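Local coordinates for decaprenyl diphosphate synthase (Rhodobacter capsulatus, PDB 3MZV), which probably supplies long-chain all-trans polyprenyl diphosphate for quinone side chains, adding isopentenyl units to farnesyl diphosphate with magnesium as cofactor, at residues Asp12-Ala17 with Gln319-Leu324; Gln16-Asp21 with Thr61-Arg66; Gly213-Ile218 with Gly300-Ala305; Asp239-Lys244 with Gly276-Ala281; Ile250-Leu255 with His288-Ala293. One frame throughout, in Å; residues are numbered along the deposited sequence. Where two conformers were deposited one is given.

Interaction 1 (Asp12-Ala17 with Gln319-Leu324); sequences DRLAQA and QMLDDL
Gln319 OE1 takes a weak bond from Arg13 NH2 at 2.8 Å, well off linear with an N-H...O angle of 119°. Water 1 donates to the same oxygen at 2.9 Å and accepts from Arg13 NH1, so it links the two side chains a second time. Gln319 was modelled in two conformers, so this grip is doubtful in detail. Asp323 OD2 adds a long salt bridge to Arg13 NH2. Bends at chi2 and chi3 shape the Arg13 chain, and Met320 CG lies over the centre of one guanidinium face, 3.9 Å above its plane. The helices run roughly antiparallel, at 148° and 10.0 Å between the axes of the short segments. They bring the N-terminal helix 11-17 against helix 316-328 near the C-terminus of this mainly helical fold. Beside these polar groups the contact is apolar. Met320 SD lies 3.8 Å from Leu14 CA and 4.0 Å from Ala17 CB. Leu14 CG, anti to its backbone N (chi1 -174°), is carried toward helix 316-328. Leu14 CD2 meets Leu324 CD2 at 3.9 Å, the two side chains crossing at about a right angle. Helix 56-67 packs on Leu321 and Leu324.

Interaction 2 (Gln16-Asp21 with Thr61-Arg66); sequences QALAED and TLAAAR
A salt bridge between Asp21 and Arg66, with leucine packing beside it, joins the N-terminal helices to helix 56-67. Arg66 grips the carboxylate side-on with two nitrogens. Its CG is anti to the carbonyl carbon, and the chain bends at chi2 before the guanidinium meets Asp21. Arg66 NE donates to Asp21 OD2 at 2.7 Å, and its NH2 donates to Asp21 OD1 at 2.9 Å. Both bonds are nearly straight, at 164° and 167°, and both use the syn lone pairs. The carboxylate and guanidinium planes are only 16° apart, and the side chains meet tip to tip. This paired geometry holds the carboxylate nearly coplanar with the guanidinium. Asp21 is buried, and OD2 also receives a weak bond from His75 NE2. An alanine in place of Arg66 would probably leave the buried charge of Asp21 without its mate and its carboxylate freer to turn. The segment 16-21 spans the break between helices 11-17 and 19-32. Leu18 sits at that break, at the N-cap position of the second helix, in the mainly helical fold of the isoprenoid synthases. Leu18 CD1 lies 4.1 Å from Ala63 CB, and Leu18 CD2 lies at the same distance from Leu62 CB. Leu62 CD1 packs on Asp21 CB at 3.7 Å. Leu62 also touches Met22 and Val25, further along helix 19-32. His75 of helix 74-96 packs against Leu62 and Arg66.

Interaction 3 (Gly213-Ile218 with Gly300-Ala305); sequences GIAFQI and GWTDTA
Ile214 CG2 is pressed onto one face of the Trp301 indole in the tight part of this contact. It stands 3.4 Å from the centroid of the five-membered ring and 7° off the ring normal, a CH-pi contact over the face. The branch is anti to the backbone N of Ile214, while CG1 stands beside that N. The other branch carries CD1 to the six-membered ring, 3.8 Å from Trp301 CH2. One isoleucine therefore touches both rings, the side chains crossing obliquely. Ile218 CD1 adds an oblique approach, 3.6 Å from Trp301 CD1. Helices 199-224 and 290-308 pair here, nearly antiparallel at 162°, with 8.5 Å between the axes of the short segments. They belong to the helical bundle of the isoprenoid synthase fold. Close approach is eased by Ala215, whose CA is 5.5 Å from Trp301 CA. Away from the indole face the packing is looser, with Ala215 CB 4.1 Å from Trp301 CB. Ala215 CB also meets Thr302 CG2 at 3.6 Å. Thr302 OG1 bonds back to Ile299 O, within its own helix. Trp301 itself stays partly exposed, and Arg177 of helix 169-194 packs on it and on Ile214.

Interaction 4 (Asp239-Lys244 with Gly276-Ala281); sequences DFRERK and GDLEHA
Phe240 reaches across to the start of helix 277-287, and most of its side-chain atoms find a partner there. With CG anti to the backbone N (chi1 -176°), the base of the ring is carried toward that helix. Phe240 CB and Leu278 CD1 are 4.0 Å apart, and CG is as near to the same methyl. Further out, Phe240 CD2 lies 4.0 Å from Leu278 CB. The two side chains slide past each other in opposite directions. Phe240 CE2 comes to 3.5 Å from Leu278 N, so this part of the ring rests against backbone. Phe240 CE1, across the ring from CD2, meets Ala281 CB at 3.7 Å. At the tip, Phe240 CZ lies 3.7 Å from Asp277 O. The ring thus sits against the start of the helix, whose N-cap is Gly276. Tyr225 and Val267 also pack on it. Arg241 plays a lesser part, with NH2 4.3 Å from Leu278 CD2. Helix 238-241 is short and ends in a Schellman motif at Arg243, which has positive phi. Its Asp239 N bonds to Asp224 OD2, and by sequence Asp224 falls in the second aspartate-rich motif of this family. The contact therefore joins the chain some fifteen residues after that aspartate to helix 277-287. Asp277 turns its carboxylate away from the phenyl ring, to a salt bridge with Arg266. No hydrogen bond crosses between the two segments, so apolar fit around one aromatic ring joins them, while the charge of Asp277 is paired outside it.

Interaction 5 (Ile250-Leu255 with His288-Ala293); sequences IKAVAL and HGTLEA
Lys251 and Thr290 stand opposite each other, with CA atoms 5.9 Å apart. Helix 247-254 meets the junction between helices 277-287 and 290-308 here. That junction is a Schellman motif at Gly289, with positive phi, and Gly289 is also the N-cap of the next helix. In this mainly helical protein the turn lets His288 and Thr290 both reach the same neighbouring helix. Leu255 CB lies over one face of the His288 imidazole, 3.8 Å from the ring centroid and 14° off the normal, a CH-pi contact. Leu255 CD1 touches His288 CB at 3.7 Å. His288 NE2 is hydrogen-bonded to Glu260 OE1, which would help fix the turn of the ring. An alanine in place of His288 would probably leave Glu260 OE1 without this partner and open a gap beside Leu255 CB. Thr290 OG1 bonds to Pro248 O. Its methyl, CG2, is anti to the carbonyl carbon and faces helix 247-254. Thr290 CG2 lies 3.5 Å from Ala252 N and 3.6 Å from Lys251 CB. The Lys251 chain is extended as far as CE, and NZ forms a salt bridge with Glu169. On the way, Lys251 CD rests 3.6 Å from Ala293 CB.

Interactions 1 and 2 share helix 11-17 and touch, with centres about 9 Å apart. They tie the N-terminal helices to helices 316-328 and 56-67. Interaction 3 lies nearer the centre of the folded chain, its centre about 17 Å from that of interaction 1. Interactions 4 and 5 form another group, with centres about 14 Å apart and segments alternating along the chain. Interactions 3 and 5 share helix 290-308. Along the chain, interaction 2 closes before interaction 3 opens, interaction 3 spans 4 and 5, and interaction 1 spans all three. The contacts therefore bring the first and last helices together at one end of the fold and pack later helices at the other.

Interaction 1 (Asp12-Ala17 with Gln319-Leu324)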
# COMPACT_ATOMS: atom_id res chain seq x y z
N ASP B 12 30.59 0.05 -3.63
CA ASP B 12 31.29 0.71 -2.50
C ASP B 12 31.94 2.09 -2.80
O ASP B 12 31.93 2.96 -1.93
CB ASP B 12 32.32 -0.26 -1.91
CG ASP B 12 31.69 -1.61 -1.53
OD1 ASP B 12 30.69 -1.60 -0.77
OD2 ASP B 12 32.15 -2.65 -2.03
N ARG B 13 32.49 2.30 -4.01
CA ARG B 13 33.02 3.63 -4.43
C ARG B 13 31.89 4.66 -4.51
O ARG B 13 32.01 5.80 -4.04
CB ARG B 13 33.70 3.55 -5.80
CG ARG B 13 35.19 3.87 -5.82
CD ARG B 13 35.53 5.17 -6.61
NE ARG B 13 35.62 4.94 -8.06
CZ ARG B 13 35.67 5.91 -8.99
NH1 ARG B 13 35.62 7.19 -8.65
NH2 ARG B 13 35.74 5.58 -10.29
N LEU B 14 30.81 4.23 -5.14
CA LEU B 14 29.65 5.05 -5.26
C LEU B 14 29.14 5.29 -3.86
O LEU B 14 28.80 6.41 -3.52
CB LEU B 14 28.61 4.31 -6.12
CG LEU B 14 27.31 4.99 -6.53
CD1 LEU B 14 27.47 6.40 -7.07
CD2 LEU B 14 26.63 4.06 -7.56
N ALA B 15 29.11 4.25 -3.04
CA ALA B 15 28.62 4.37 -1.64
C ALA B 15 29.44 5.35 -0.84
O ALA B 15 28.89 6.14 -0.08
CB ALA B 15 28.60 3.01 -0.93
N GLN B 16 30.75 5.35 -1.04
CA GLN B 16 31.63 6.25 -0.29
C GLN B 16 31.48 7.71 -0.76
O GLN B 16 31.58 8.64 0.05
CB GLN B 16 33.10 5.74 -0.31
CG GLN B 16 33.30 4.44 0.55
CD GLN B 16 34.50 3.53 0.13
OE1 GLN B 16 35.46 3.98 -0.52
NE2 GLN B 16 34.45 2.25 0.54
N ALA B 17 31.23 7.91 -2.07
CA ALA B 17 31.01 9.24 -2.62
C ALA B 17 29.67 9.79 -2.15
O ALA B 17 29.51 11.00 -2.01
CB ALA B 17 31.04 9.20 -4.15
N GLN B 319 30.78 8.48 -14.42
CA GLN B 319 31.66 7.33 -14.57
C GLN B 319 31.30 6.24 -13.56
O GLN B 319 31.31 5.08 -13.89
CB GLN B 319 33.13 7.74 -14.49
CG GLN B 319 34.10 6.68 -15.00
CD GLN B 319 34.56 5.74 -13.90
OE1 GLN B 319 34.56 6.10 -12.73
NE2 GLN B 319 34.96 4.52 -14.28
N MET B 320 30.94 6.61 -12.33
CA MET B 320 30.58 5.61 -11.35
C MET B 320 29.29 4.85 -11.76
O MET B 320 29.19 3.65 -11.52
CB MET B 320 30.45 6.22 -9.94
CG MET B 320 31.80 6.48 -9.23
SD MET B 320 31.64 7.27 -7.56
CE MET B 320 31.99 8.94 -8.09
N LEU B 321 28.33 5.54 -12.38
CA LEU B 321 27.13 4.89 -12.89
C LEU B 321 27.44 3.98 -14.06
O LEU B 321 26.78 2.96 -14.23
CB LEU B 321 26.06 5.93 -13.30
CG LEU B 321 25.42 6.69 -12.13
CD1 LEU B 321 24.43 7.75 -12.68
CD2 LEU B 321 24.72 5.79 -11.13
N ASP B 322 28.41 4.37 -14.86
CA ASP B 322 28.93 3.52 -15.93
C ASP B 322 29.50 2.21 -15.32
O ASP B 322 29.11 1.09 -15.76
CB ASP B 322 29.97 4.29 -16.74
CG ASP B 322 30.24 3.69 -18.12
OD1 ASP B 322 30.79 2.59 -18.18
OD2 ASP B 322 29.96 4.35 -19.15
N ASP B 323 30.36 2.34 -14.31
CA ASP B 323 30.92 1.15 -13.66
C ASP B 323 29.80 0.35 -13.00
O ASP B 323 29.85 -0.88 -12.92
CB ASP B 323 31.94 1.50 -12.57
CG ASP B 323 33.23 2.06 -13.10
OD1 ASP B 323 33.59 1.81 -14.25
OD2 ASP B 323 33.91 2.77 -12.33
N LEU B 324 28.78 1.03 -12.50
CA LEU B 324 27.70 0.30 -11.84
C LEU B 324 26.97 -0.63 -12.85
O LEU B 324 26.52 -1.72 -12.48
CB LEU B 324 26.75 1.24 -11.17
CG LEU B 324 25.59 0.64 -10.37
CD1 LEU B 324 26.07 -0.18 -9.16
CD2 LEU B 324 24.64 1.79 -9.96
O HOH W 1 34.37 8.53 -11.07

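Interaction 2 (Gln16-Asp21 with Thr61-Arg66)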
# COMPACT_ATOMS: atom_id res chain seq x y z
N GLN B 16 30.75 5.35 -1.04
CA GLN B 16 31.63 6.25 -0.29
C GLN B 16 31.48 7.71 -0.76
O GLN B 16 31.58 8.64 0.05
CB GLN B 16 33.10 5.74 -0.31
CG GLN B 16 33.30 4.44 0.55
CD GLN B 16 34.50 3.53 0.13
OE1 GLN B 16 35.46 3.98 -0.52
NE2 GLN B 16 34.45 2.25 0.54
N ALA B 17 31.23 7.91 -2.07
CA ALA B 17 31.01 9.24 -2.62
C ALA B 17 29.67 9.79 -2.15
O ALA B 17 29.51 11.00 -2.01
CB ALA B 17 31.04 9.20 -4.15
N LEU B 18 28.71 8.92 -1.92
CA LEU B 18 27.39 9.37 -1.45
C LEU B 18 27.19 9.20 0.07
O LEU B 18 26.07 9.35 0.57
CB LEU B 18 26.32 8.58 -2.20
CG LEU B 18 26.31 8.78 -3.72
CD1 LEU B 18 25.32 7.83 -4.32
CD2 LEU B 18 25.95 10.25 -4.01
N ALA B 19 28.27 8.92 0.78
CA ALA B 19 28.24 8.56 2.22
C ALA B 19 27.45 9.52 3.05
O ALA B 19 26.57 9.14 3.86
CB ALA B 19 29.70 8.46 2.78
N GLU B 20 27.72 10.80 2.83
CA GLU B 20 27.08 11.81 3.63
C GLU B 20 25.58 11.90 3.36
O GLU B 20 24.79 12.04 4.29
CB GLU B 20 27.73 13.13 3.35
CG GLU B 20 27.05 14.27 3.96
CD GLU B 20 27.96 15.44 4.15
OE1 GLU B 20 29.10 15.43 3.64
OE2 GLU B 20 27.54 16.37 4.86
N ASP B 21 25.20 11.84 2.07
CA ASP B 21 23.79 11.88 1.70
C ASP B 21 23.07 10.63 2.20
O ASP B 21 21.91 10.69 2.60
CB ASP B 21 23.68 11.98 0.16
CG ASP B 21 23.91 13.43 -0.36
OD1 ASP B 21 23.92 14.38 0.43
OD2 ASP B 21 24.06 13.61 -1.58
N THR B 61 18.97 7.67 -6.84
CA THR B 61 18.35 8.99 -6.75
C THR B 61 19.36 10.04 -6.35
O THR B 61 19.46 11.10 -6.97
CB THR B 61 17.21 8.97 -5.74
OG1 THR B 61 16.18 8.14 -6.25
CG2 THR B 61 16.66 10.42 -5.44
N LEU B 62 20.11 9.76 -5.27
CA LEU B 62 21.16 10.67 -4.82
C LEU B 62 22.18 10.97 -5.93
O LEU B 62 22.53 12.11 -6.14
CB LEU B 62 21.92 10.07 -3.64
CG LEU B 62 21.08 9.79 -2.38
CD1 LEU B 62 22.01 9.08 -1.36
CD2 LEU B 62 20.46 11.07 -1.83
N ALA B 63 22.68 9.92 -6.59
CA ALA B 63 23.66 10.07 -7.65
C ALA B 63 23.13 10.93 -8.82
O ALA B 63 23.85 11.83 -9.33
CB ALA B 63 24.18 8.68 -8.17
N ALA B 64 21.91 10.67 -9.22
CA ALA B 64 21.29 11.43 -10.31
C ALA B 64 21.15 12.94 -9.95
O ALA B 64 21.50 13.80 -10.77
CB ALA B 64 19.92 10.84 -10.72
N ALA B 65 20.68 13.23 -8.75
CA ALA B 65 20.51 14.61 -8.32
C ALA B 65 21.88 15.33 -8.27
O ALA B 65 22.03 16.40 -8.84
CB ALA B 65 19.78 14.68 -6.94
N ARG B 66 22.87 14.70 -7.64
CA ARG B 66 24.22 15.29 -7.49
C ARG B 66 24.91 15.37 -8.86
O ARG B 66 25.64 16.33 -9.12
CB ARG B 66 25.09 14.48 -6.51
CG ARG B 66 24.65 14.50 -5.06
CD ARG B 66 24.96 15.81 -4.41
NE ARG B 66 24.71 15.82 -2.97
CZ ARG B 66 24.97 16.87 -2.17
NH1 ARG B 66 25.53 17.96 -2.67
NH2 ARG B 66 24.69 16.81 -0.87

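Interaction 3 (Gly213-Ile218 with Gly300-Ala305)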
# COMPACT_ATOMS: atom_id res chain seq x y z
N GLY B 213 17.69 -1.56 -14.51
CA GLY B 213 16.75 -2.36 -13.73
C GLY B 213 16.33 -3.63 -14.47
O GLY B 213 16.27 -4.71 -13.87
N ILE B 214 16.09 -3.49 -15.78
CA ILE B 214 15.87 -4.63 -16.63
C ILE B 214 17.06 -5.61 -16.55
O ILE B 214 16.84 -6.77 -16.23
CB ILE B 214 15.60 -4.24 -18.06
CG1 ILE B 214 14.25 -3.58 -18.16
CG2 ILE B 214 15.64 -5.53 -18.98
CD1 ILE B 214 14.05 -2.80 -19.41
N ALA B 215 18.29 -5.14 -16.73
CA ALA B 215 19.48 -5.97 -16.58
C ALA B 215 19.52 -6.64 -15.25
O ALA B 215 19.82 -7.81 -15.14
CB ALA B 215 20.81 -5.15 -16.82
N PHE B 216 19.17 -5.88 -14.22
CA PHE B 216 19.29 -6.38 -12.87
C PHE B 216 18.38 -7.61 -12.65
O PHE B 216 18.80 -8.61 -12.10
CB PHE B 216 18.87 -5.21 -11.96
CG PHE B 216 18.99 -5.48 -10.52
CD1 PHE B 216 20.16 -5.16 -9.85
CD2 PHE B 216 17.89 -5.95 -9.79
CE1 PHE B 216 20.26 -5.35 -8.46
CE2 PHE B 216 17.99 -6.15 -8.40
CZ PHE B 216 19.15 -5.84 -7.74
N GLN B 217 17.15 -7.53 -13.11
CA GLN B 217 16.21 -8.63 -12.98
C GLN B 217 16.60 -9.82 -13.87
O GLN B 217 16.49 -10.94 -13.45
CB GLN B 217 14.81 -8.23 -13.33
CG GLN B 217 13.82 -9.33 -13.07
CD GLN B 217 13.76 -9.72 -11.62
OE1 GLN B 217 13.95 -10.89 -11.24
NE2 GLN B 217 13.53 -8.73 -10.79
N ILE B 218 17.00 -9.56 -15.11
CA ILE B 218 17.45 -10.65 -15.97
C ILE B 218 18.61 -11.40 -15.35
O ILE B 218 18.63 -12.65 -15.36
CB ILE B 218 17.82 -10.17 -17.42
CG1 ILE B 218 16.61 -9.54 -18.09
CG2 ILE B 218 18.37 -11.39 -18.23
CD1 ILE B 218 16.83 -8.88 -19.52
N GLY B 300 23.27 -6.95 -22.95
CA GLY B 300 22.72 -6.03 -23.95
C GLY B 300 22.02 -4.83 -23.31
O GLY B 300 22.23 -3.68 -23.72
N TRP B 301 21.22 -5.10 -22.27
CA TRP B 301 20.53 -4.04 -21.57
C TRP B 301 21.55 -3.12 -20.88
O TRP B 301 21.30 -1.93 -20.79
CB TRP B 301 19.44 -4.61 -20.60
CG TRP B 301 18.15 -4.88 -21.35
CD1 TRP B 301 17.61 -6.10 -21.71
CD2 TRP B 301 17.26 -3.90 -21.83
NE1 TRP B 301 16.42 -5.91 -22.39
CE2 TRP B 301 16.20 -4.58 -22.51
CE3 TRP B 301 17.26 -2.50 -21.82
CZ2 TRP B 301 15.12 -3.89 -23.09
CZ3 TRP B 301 16.21 -1.84 -22.42
CH2 TRP B 301 15.15 -2.53 -23.04
N THR B 302 22.68 -3.65 -20.42
CA THR B 302 23.70 -2.77 -19.80
C THR B 302 24.34 -1.89 -20.87
O THR B 302 24.72 -0.76 -20.60
CB THR B 302 24.77 -3.50 -19.01
OG1 THR B 302 25.54 -4.29 -19.89
CG2 THR B 302 24.18 -4.35 -17.87
N ASP B 303 24.45 -2.39 -22.10
CA ASP B 303 24.88 -1.53 -23.22
C ASP B 303 23.93 -0.37 -23.42
O ASP B 303 24.36 0.77 -23.59
CB ASP B 303 24.97 -2.28 -24.54
CG ASP B 303 25.47 -1.41 -25.68
OD1 ASP B 303 26.63 -0.99 -25.61
OD2 ASP B 303 24.72 -1.18 -26.66
N THR B 304 22.64 -0.67 -23.47
CA THR B 304 21.64 0.34 -23.60
C THR B 304 21.74 1.34 -22.43
O THR B 304 21.63 2.51 -22.66
CB THR B 304 20.23 -0.28 -23.68
OG1 THR B 304 20.19 -1.18 -24.81
CG2 THR B 304 19.17 0.80 -23.89
N ALA B 305 21.96 0.88 -21.22
CA ALA B 305 22.08 1.76 -20.07
C ALA B 305 23.26 2.68 -20.22
O ALA B 305 23.14 3.90 -20.07
CB ALA B 305 22.21 0.95 -18.79

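Interaction 4 (Asp239-Lys244 with Gly276-Ala281)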
# COMPACT_ATOMS: atom_id res chain seq x y z
N ASP B 239 12.32 -20.01 -9.01
CA ASP B 239 11.41 -19.59 -10.06
C ASP B 239 10.75 -20.82 -10.69
O ASP B 239 9.55 -20.79 -11.06
CB ASP B 239 12.14 -18.79 -11.13
CG ASP B 239 12.59 -17.42 -10.64
OD1 ASP B 239 12.11 -16.98 -9.57
OD2 ASP B 239 13.43 -16.80 -11.32
N PHE B 240 11.54 -21.89 -10.81
CA PHE B 240 11.07 -23.15 -11.40
C PHE B 240 9.94 -23.73 -10.52
O PHE B 240 8.85 -23.98 -10.98
CB PHE B 240 12.21 -24.14 -11.52
CG PHE B 240 11.82 -25.43 -12.22
CD1 PHE B 240 11.51 -25.45 -13.57
CD2 PHE B 240 11.82 -26.62 -11.53
CE1 PHE B 240 11.15 -26.66 -14.20
CE2 PHE B 240 11.48 -27.82 -12.13
CZ PHE B 240 11.14 -27.84 -13.47
N ARG B 241 10.22 -23.88 -9.23
CA ARG B 241 9.15 -24.28 -8.24
C ARG B 241 7.89 -23.43 -8.30
O ARG B 241 6.77 -23.96 -8.23
CB ARG B 241 9.73 -24.29 -6.83
CG ARG B 241 10.79 -25.40 -6.68
CD ARG B 241 11.51 -25.45 -5.30
NE ARG B 241 12.80 -26.14 -5.49
CZ ARG B 241 14.01 -25.59 -5.44
NH1 ARG B 241 14.19 -24.30 -5.13
NH2 ARG B 241 15.08 -26.35 -5.70
N GLU B 242 8.03 -22.12 -8.45
CA GLU B 242 6.87 -21.25 -8.55
C GLU B 242 6.28 -21.17 -9.95
O GLU B 242 5.29 -20.46 -10.18
CB GLU B 242 7.22 -19.84 -8.07
CG GLU B 242 7.86 -19.86 -6.72
CD GLU B 242 7.33 -18.78 -5.86
OE1 GLU B 242 7.53 -17.59 -6.25
OE2 GLU B 242 6.71 -19.12 -4.80
N ARG B 243 6.90 -21.89 -10.90
CA ARG B 243 6.36 -22.02 -12.23
C ARG B 243 6.26 -20.68 -12.94
O ARG B 243 5.38 -20.46 -13.79
CB ARG B 243 5.05 -22.79 -12.22
CG ARG B 243 5.24 -24.14 -11.52
CD ARG B 243 4.01 -24.63 -10.78
NE ARG B 243 2.88 -24.81 -11.68
CZ ARG B 243 1.65 -25.14 -11.27
NH1 ARG B 243 0.69 -25.28 -12.17
NH2 ARG B 243 1.40 -25.33 -9.98
N LYS B 244 7.20 -19.80 -12.62
CA LYS B 244 7.28 -18.50 -13.29
C LYS B 244 7.78 -18.64 -14.72
O LYS B 244 8.64 -19.46 -15.00
CB LYS B 244 8.17 -17.50 -12.51
CG LYS B 244 7.53 -17.05 -11.21
CD LYS B 244 8.44 -16.10 -10.40
CE LYS B 244 7.71 -15.71 -9.08
NZ LYS B 244 8.52 -14.76 -8.24
N GLY B 276 14.72 -34.35 -9.81
CA GLY B 276 15.48 -34.33 -11.04
C GLY B 276 14.94 -33.36 -12.10
O GLY B 276 15.65 -33.02 -13.03
N ASP B 277 13.70 -32.91 -11.95
CA ASP B 277 13.06 -32.08 -12.97
C ASP B 277 13.72 -30.71 -13.18
O ASP B 277 13.84 -30.24 -14.32
CB ASP B 277 11.56 -31.94 -12.70
CG ASP B 277 10.78 -33.14 -13.17
OD1 ASP B 277 11.28 -33.93 -14.00
OD2 ASP B 277 9.60 -33.24 -12.77
N LEU B 278 14.17 -30.05 -12.12
CA LEU B 278 14.98 -28.85 -12.33
C LEU B 278 16.21 -29.10 -13.22
O LEU B 278 16.50 -28.31 -14.13
CB LEU B 278 15.42 -28.21 -10.99
CG LEU B 278 16.39 -27.02 -11.07
CD1 LEU B 278 15.81 -25.84 -11.87
CD2 LEU B 278 16.74 -26.54 -9.64
N GLU B 279 16.92 -30.17 -12.95
CA GLU B 279 18.12 -30.50 -13.74
C GLU B 279 17.74 -30.85 -15.17
O GLU B 279 18.44 -30.46 -16.09
CB GLU B 279 18.93 -31.59 -13.09
CG GLU B 279 19.45 -31.17 -11.68
CD GLU B 279 18.46 -31.44 -10.51
OE1 GLU B 279 17.22 -31.46 -10.66
OE2 GLU B 279 18.97 -31.64 -9.38
N HIS B 280 16.61 -31.53 -15.35
CA HIS B 280 16.11 -31.81 -16.70
C HIS B 280 15.81 -30.51 -17.40
O HIS B 280 16.10 -30.38 -18.57
CB HIS B 280 14.86 -32.68 -16.68
CG HIS B 280 15.10 -34.09 -16.24
ND1 HIS B 280 16.05 -34.89 -16.84
CD2 HIS B 280 14.49 -34.85 -15.31
CE1 HIS B 280 16.05 -36.08 -16.26
NE2 HIS B 280 15.11 -36.09 -15.33
N ALA B 281 15.22 -29.54 -16.70
CA ALA B 281 14.86 -28.27 -17.33
C ALA B 281 16.14 -27.55 -17.76
O ALA B 281 16.23 -27.01 -18.88
CB ALA B 281 14.04 -27.39 -16.37

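Interaction 5 (Ile250-Leu255 with His288-Ala293)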
# COMPACT_ATOMS: atom_id res chain seq x y z
N ILE B 250 10.95 -19.32 -21.18
CA ILE B 250 10.20 -18.91 -22.39
C ILE B 250 10.96 -19.29 -23.69
O ILE B 250 10.38 -19.80 -24.64
CB ILE B 250 9.98 -17.38 -22.37
CG1 ILE B 250 9.04 -17.01 -21.24
CG2 ILE B 250 9.48 -16.88 -23.72
CD1 ILE B 250 9.12 -15.47 -20.87
N LYS B 251 12.25 -19.00 -23.71
CA LYS B 251 13.07 -19.30 -24.89
C LYS B 251 13.15 -20.81 -25.15
O LYS B 251 13.12 -21.22 -26.28
CB LYS B 251 14.47 -18.73 -24.74
CG LYS B 251 14.56 -17.23 -24.92
CD LYS B 251 16.00 -16.75 -24.84
CE LYS B 251 16.14 -15.22 -25.01
NZ LYS B 251 15.76 -14.79 -26.38
N ALA B 252 13.21 -21.63 -24.11
CA ALA B 252 13.30 -23.09 -24.31
C ALA B 252 11.93 -23.62 -24.78
O ALA B 252 11.85 -24.47 -25.67
CB ALA B 252 13.79 -23.77 -23.01
N VAL B 253 10.84 -23.09 -24.23
CA VAL B 253 9.51 -23.51 -24.60
C VAL B 253 9.24 -23.19 -26.07
O VAL B 253 8.68 -24.01 -26.77
CB VAL B 253 8.42 -22.88 -23.72
CG1 VAL B 253 6.97 -23.11 -24.32
CG2 VAL B 253 8.52 -23.44 -22.29
N ALA B 254 9.69 -22.03 -26.53
CA ALA B 254 9.54 -21.63 -27.93
C ALA B 254 10.26 -22.55 -28.90
O ALA B 254 9.83 -22.72 -30.04
CB ALA B 254 10.02 -20.14 -28.12
N LEU B 255 11.35 -23.19 -28.45
CA LEU B 255 12.14 -24.10 -29.26
C LEU B 255 11.78 -25.60 -29.07
O LEU B 255 12.40 -26.45 -29.66
CB LEU B 255 13.63 -23.89 -28.94
CG LEU B 255 14.14 -22.48 -29.33
CD1 LEU B 255 15.58 -22.24 -28.91
CD2 LEU B 255 14.00 -22.31 -30.87
N HIS B 288 19.27 -25.83 -26.00
CA HIS B 288 18.72 -24.74 -26.81
C HIS B 288 19.43 -23.37 -26.72
O HIS B 288 19.02 -22.42 -27.37
CB HIS B 288 17.24 -24.58 -26.50
CG HIS B 288 16.42 -25.72 -26.97
ND1 HIS B 288 16.44 -26.16 -28.28
CD2 HIS B 288 15.53 -26.52 -26.32
CE1 HIS B 288 15.60 -27.17 -28.41
NE2 HIS B 288 15.03 -27.41 -27.24
N GLY B 289 20.50 -23.30 -25.94
CA GLY B 289 21.28 -22.13 -25.79
C GLY B 289 20.58 -20.99 -25.04
O GLY B 289 20.98 -19.86 -25.16
N THR B 290 19.56 -21.31 -24.26
CA THR B 290 18.73 -20.25 -23.68
C THR B 290 19.31 -19.55 -22.43
O THR B 290 18.90 -18.43 -22.11
CB THR B 290 17.30 -20.71 -23.37
OG1 THR B 290 17.26 -21.45 -22.16
CG2 THR B 290 16.73 -21.54 -24.50
N LEU B 291 20.22 -20.19 -21.75
CA LEU B 291 20.91 -19.55 -20.61
C LEU B 291 21.95 -18.54 -21.14
O LEU B 291 22.00 -17.40 -20.71
CB LEU B 291 21.51 -20.62 -19.70
CG LEU B 291 20.39 -21.40 -18.97
CD1 LEU B 291 21.01 -22.62 -18.28
CD2 LEU B 291 19.68 -20.49 -17.94
N GLU B 292 22.70 -18.93 -22.18
CA GLU B 292 23.59 -17.98 -22.85
C GLU B 292 22.79 -16.87 -23.48
O GLU B 292 23.16 -15.71 -23.41
CB GLU B 292 24.46 -18.70 -23.89
CG GLU B 292 25.44 -17.77 -24.65
CD GLU B 292 26.42 -17.02 -23.74
OE1 GLU B 292 26.68 -17.42 -22.59
OE2 GLU B 292 26.97 -16.02 -24.17
N ALA B 293 21.63 -17.20 -24.07
CA ALA B 293 20.81 -16.19 -24.69
C ALA B 293 20.32 -15.19 -23.64
O ALA B 293 20.26 -14.00 -23.90
CB ALA B 293 19.57 -16.88 -25.42